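Local structure of short chain dehydrogenase/reductase (4IUY) at residues D[53-58]-D[80-85]; D[113-118]-D[130-135]. The protein is probably an NAD(P)(H)-dependent oxidoreductase of the short-chain dehydrogenase/reductase family, built on a Rossmann fold, whose substrate is not established. One frame throughout, in Å; residues are numbered along the deposited sequence.

Interaction 1. Residues D[53-58]-D[80-85]; sequences NIVICA and YTFALD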
# COMPACT_ATOMS: atom_id res chain seq x y z
N ASN D 53 29.25 1.08 20.84
CA ASN D 53 30.37 0.40 20.22
C ASN D 53 30.08 -0.01 18.77
O ASN D 53 28.95 -0.31 18.42
CB ASN D 53 30.79 -0.81 21.06
CG ASN D 53 31.13 -0.42 22.48
OD1 ASN D 53 32.08 0.32 22.72
ND2 ASN D 53 30.36 -0.92 23.44
N ILE D 54 31.11 -0.06 17.95
CA ILE D 54 30.93 -0.13 16.50
C ILE D 54 31.58 -1.38 15.89
O ILE D 54 32.75 -1.65 16.11
CB ILE D 54 31.56 1.14 15.83
CG1 ILE D 54 30.84 2.39 16.33
CG2 ILE D 54 31.46 1.07 14.34
CD1 ILE D 54 29.34 2.35 16.06
N VAL D 55 30.79 -2.15 15.14
CA VAL D 55 31.36 -3.20 14.28
C VAL D 55 31.08 -2.87 12.81
O VAL D 55 29.93 -2.83 12.37
CB VAL D 55 30.80 -4.60 14.59
CG1 VAL D 55 31.50 -5.64 13.70
CG2 VAL D 55 31.00 -4.94 16.06
N ILE D 56 32.13 -2.60 12.06
CA ILE D 56 31.93 -2.20 10.67
C ILE D 56 32.55 -3.20 9.72
O ILE D 56 33.63 -3.75 9.98
CB ILE D 56 32.50 -0.81 10.40
CG1 ILE D 56 33.86 -0.64 11.08
CG2 ILE D 56 31.55 0.26 10.93
CD1 ILE D 56 34.51 0.67 10.77
N CYS D 57 31.84 -3.49 8.63
CA CYS D 57 32.47 -4.28 7.60
C CYS D 57 32.20 -3.81 6.18
O CYS D 57 31.25 -3.08 5.93
CB CYS D 57 32.21 -5.78 7.78
SG CYS D 57 30.61 -6.28 8.33
N ALA D 58 33.12 -4.19 5.29
CA ALA D 58 33.05 -3.86 3.87
C ALA D 58 33.97 -4.83 3.13
O ALA D 58 34.71 -5.58 3.78
CB ALA D 58 33.48 -2.41 3.64
N TYR D 80 35.47 -2.67 15.90
CA TYR D 80 35.98 -3.88 15.28
C TYR D 80 35.76 -3.74 13.77
O TYR D 80 34.71 -3.29 13.35
CB TYR D 80 35.26 -5.11 15.81
CG TYR D 80 35.48 -5.37 17.28
CD1 TYR D 80 36.49 -6.23 17.71
CD2 TYR D 80 34.68 -4.74 18.26
CE1 TYR D 80 36.70 -6.48 19.07
CE2 TYR D 80 34.89 -4.97 19.63
CZ TYR D 80 35.90 -5.85 20.03
OH TYR D 80 36.12 -6.11 21.38
N THR D 81 36.79 -4.00 12.98
CA THR D 81 36.63 -3.98 11.53
C THR D 81 36.77 -5.39 10.95
O THR D 81 37.50 -6.21 11.48
CB THR D 81 37.61 -3.01 10.87
OG1 THR D 81 38.95 -3.47 11.09
CG2 THR D 81 37.43 -1.62 11.45
N PHE D 82 36.02 -5.67 9.89
CA PHE D 82 36.09 -6.95 9.20
C PHE D 82 35.99 -6.77 7.69
O PHE D 82 35.06 -6.15 7.17
CB PHE D 82 34.97 -7.87 9.65
CG PHE D 82 35.08 -8.33 11.08
CD1 PHE D 82 35.97 -9.35 11.42
CD2 PHE D 82 34.30 -7.75 12.07
CE1 PHE D 82 36.08 -9.79 12.75
CE2 PHE D 82 34.40 -8.18 13.40
CZ PHE D 82 35.30 -9.21 13.74
N ALA D 83 36.95 -7.35 6.98
CA ALA D 83 36.88 -7.41 5.53
C ALA D 83 36.13 -8.68 5.13
O ALA D 83 36.47 -9.76 5.61
CB ALA D 83 38.29 -7.44 4.95
N LEU D 84 35.10 -8.52 4.31
CA LEU D 84 34.36 -9.67 3.79
C LEU D 84 33.44 -9.29 2.62
O LEU D 84 33.15 -8.12 2.42
CB LEU D 84 33.55 -10.33 4.92
CG LEU D 84 32.63 -9.48 5.81
CD1 LEU D 84 31.30 -9.14 5.16
CD2 LEU D 84 32.41 -10.19 7.14
N ASP D 85 32.98 -10.28 1.87
CA ASP D 85 31.91 -10.06 0.90
C ASP D 85 30.58 -10.32 1.61
O ASP D 85 30.41 -11.37 2.23
CB ASP D 85 32.04 -10.98 -0.31
CG ASP D 85 30.88 -10.82 -1.29
OD1 ASP D 85 30.10 -9.85 -1.14
OD2 ASP D 85 30.72 -11.66 -2.19
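In V55 a chi1 of -177° carries CG1 to the side of CB away from the backbone N, which sends this methyl to the edge of the F82 ring, in the ring plane and 3.9 Å from F82 CD2. At the next position I56 holds CG1 between N and the carbonyl carbon (chi1 42°). From there CG1 lies alongside T81, 3.7 Å from T81 CG2, with I56 CD1 beside the same methyl; the two side chains point the same way. The sides alternate: V55, C57, Y80 and F82 share one face of the sheet, while I56, A58, T81 and A83 share the other. On the first face C57 CB also meets F82 CB at 3.9 Å.

Between the backbones runs a parallel beta ladder in the Rossmann sheet. Y80 N donates to I54 O at 2.9 Å, I56 N to Y80 O at 3.0 Å and F82 N to I56 O at 3.1 Å. The bond from A58 N to F82 O is weak. Where the second strand gives way to loop, L84 N still reaches A58 O at 3.0 Å, but from 36° out of the carbonyl plane.

The pair belongs to a right-handed beta-alpha-beta unit with helix 65-75, and strand 79-83 is an outermost strand of the chain's sheet. Strand 29-32 flanks 53-58 on its other side. Helix 89-101 packs on the C57, Y80 and F82 face through M95 and L99, and helix 38-49 meets I56 through A44 on the opposite face.

Interaction 2. Residues D[113-118]-D[130-135]; sequences AGVSDT and DKIVDT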
# COMPACT_ATOMS: atom_id res chain seq x y z
N ALA D 113 24.25 -2.49 3.00
CA ALA D 113 24.92 -2.80 1.75
C ALA D 113 23.92 -2.60 0.61
O ALA D 113 22.76 -2.97 0.72
CB ALA D 113 25.49 -4.22 1.77
N GLY D 114 24.36 -1.98 -0.48
CA GLY D 114 23.47 -1.66 -1.58
C GLY D 114 24.22 -1.25 -2.84
O GLY D 114 25.10 -0.40 -2.77
N VAL D 115 23.93 -1.90 -3.96
CA VAL D 115 24.48 -1.50 -5.26
C VAL D 115 23.40 -1.31 -6.32
O VAL D 115 22.30 -1.86 -6.23
CB VAL D 115 25.51 -2.52 -5.82
CG1 VAL D 115 26.73 -2.60 -4.93
CG2 VAL D 115 24.87 -3.89 -6.03
N SER D 116 23.72 -0.52 -7.33
CA SER D 116 22.79 -0.35 -8.43
C SER D 116 23.58 -0.10 -9.71
O SER D 116 24.79 -0.29 -9.76
CB SER D 116 21.81 0.78 -8.14
OG SER D 116 20.75 0.80 -9.08
N ASP D 117 22.87 0.36 -10.72
CA ASP D 117 23.43 0.64 -12.03
C ASP D 117 22.35 1.47 -12.71
O ASP D 117 21.33 1.78 -12.12
CB ASP D 117 23.69 -0.66 -12.80
CG ASP D 117 24.79 -0.50 -13.86
OD1 ASP D 117 25.07 0.64 -14.29
OD2 ASP D 117 25.34 -1.53 -14.29
N THR D 118 22.60 1.85 -13.95
CA THR D 118 21.62 2.51 -14.77
C THR D 118 21.67 1.88 -16.14
O THR D 118 22.65 2.02 -16.85
CB THR D 118 21.88 4.01 -14.90
OG1 THR D 118 21.90 4.60 -13.60
CG2 THR D 118 20.78 4.66 -15.72
N ASP D 130 22.14 -10.79 -10.79
CA ASP D 130 22.73 -11.48 -9.64
C ASP D 130 23.46 -10.52 -8.72
O ASP D 130 23.28 -10.57 -7.51
CB ASP D 130 23.65 -12.63 -10.05
CG ASP D 130 22.89 -13.78 -10.72
OD1 ASP D 130 21.63 -13.86 -10.60
OD2 ASP D 130 23.55 -14.62 -11.36
N LYS D 131 24.27 -9.62 -9.28
CA LYS D 131 24.98 -8.66 -8.44
C LYS D 131 24.05 -7.80 -7.60
O LYS D 131 24.21 -7.69 -6.39
CB LYS D 131 25.88 -7.76 -9.28
CG LYS D 131 26.65 -6.75 -8.44
CD LYS D 131 27.74 -6.05 -9.22
CE LYS D 131 27.14 -5.26 -10.38
NZ LYS D 131 26.42 -4.01 -9.95
N ILE D 132 23.07 -7.18 -8.25
CA ILE D 132 22.17 -6.23 -7.61
C ILE D 132 21.21 -6.90 -6.62
O ILE D 132 21.04 -6.43 -5.50
CB ILE D 132 21.40 -5.43 -8.67
CG1 ILE D 132 22.38 -4.53 -9.40
CG2 ILE D 132 20.24 -4.63 -8.05
CD1 ILE D 132 21.84 -4.01 -10.69
N VAL D 133 20.60 -8.00 -7.03
CA VAL D 133 19.63 -8.68 -6.19
C VAL D 133 20.27 -9.44 -5.03
O VAL D 133 19.77 -9.38 -3.89
CB VAL D 133 18.68 -9.58 -7.03
CG1 VAL D 133 17.69 -10.27 -6.13
CG2 VAL D 133 17.92 -8.72 -8.07
N ASP D 134 21.41 -10.11 -5.28
CA ASP D 134 22.11 -10.83 -4.20
C ASP D 134 22.64 -9.89 -3.14
O ASP D 134 22.53 -10.18 -1.95
CB ASP D 134 23.26 -11.70 -4.72
CG ASP D 134 22.76 -12.86 -5.54
OD1 ASP D 134 21.53 -13.04 -5.60
OD2 ASP D 134 23.60 -13.58 -6.11
N THR D 135 23.21 -8.78 -3.57
CA THR D 135 23.71 -7.75 -2.67
C THR D 135 22.57 -7.02 -1.93
O THR D 135 22.67 -6.79 -0.73
CB THR D 135 24.54 -6.70 -3.42
OG1 THR D 135 25.76 -7.30 -3.89
CG2 THR D 135 24.88 -5.52 -2.50
O HOH W 1 25.22 -3.93 -12.78
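V115, the residue just after the family's Asn-Asn-Ala-Gly motif (A113 and G114 are its last two), sets its CG2 methyl against one side of helix 126-153, touching T135 CB at 3.8 Å. The two side chains cross at about a right angle, and T135 CG2 also faces the same methyl. K131, one helical turn earlier, flanks V115 with its aliphatic part. From CB its chain starts anti to the backbone N (chi1 -180°), and CG brushes V115 CG2 at 4.1 Å. Bends at chi3 (62°) and chi4 (73°) then fold the far end over toward S116 and D117. At the tip, NZ donates to a water at 3.1 Å, and that water donates to D117 OD2 at 2.8 Å, so opposite charges are joined through solvent instead of a direct salt bridge. I132 adds CG1, 4.2 Å from V115 CG2, while its CG2 lies near V115 O. That carbonyl is hydrogen-bonded by N136 ND2, as the corresponding asparagine probably does in classical relatives. S116 faces Y178 of helix 176-196. K131 O is gripped twice by T135, at 3.2 Å by its N and at 3.0 Å by its OG1.

In the fold
From the N terminus, strand 29-32 and helix 38-49 come first; strand 53-58 then leads through helix 65-75 to strand 79-83, so interaction 1 closes the crossover at one edge of the sheet. Helix 89-101 and strand 108-111 follow. The loop leaving that strand carries 113-118, and interaction 2 closes the shorter loop between 113-118 and the first turns of helix 126-153. The two lie in series, neither nested nor crossed, with centres about 20 Å apart and nearest atoms about 6 Å apart. N87 bridges them: its backbone N bonds D85 of interaction 1, and its side chain bonds T135 of interaction 2 weakly.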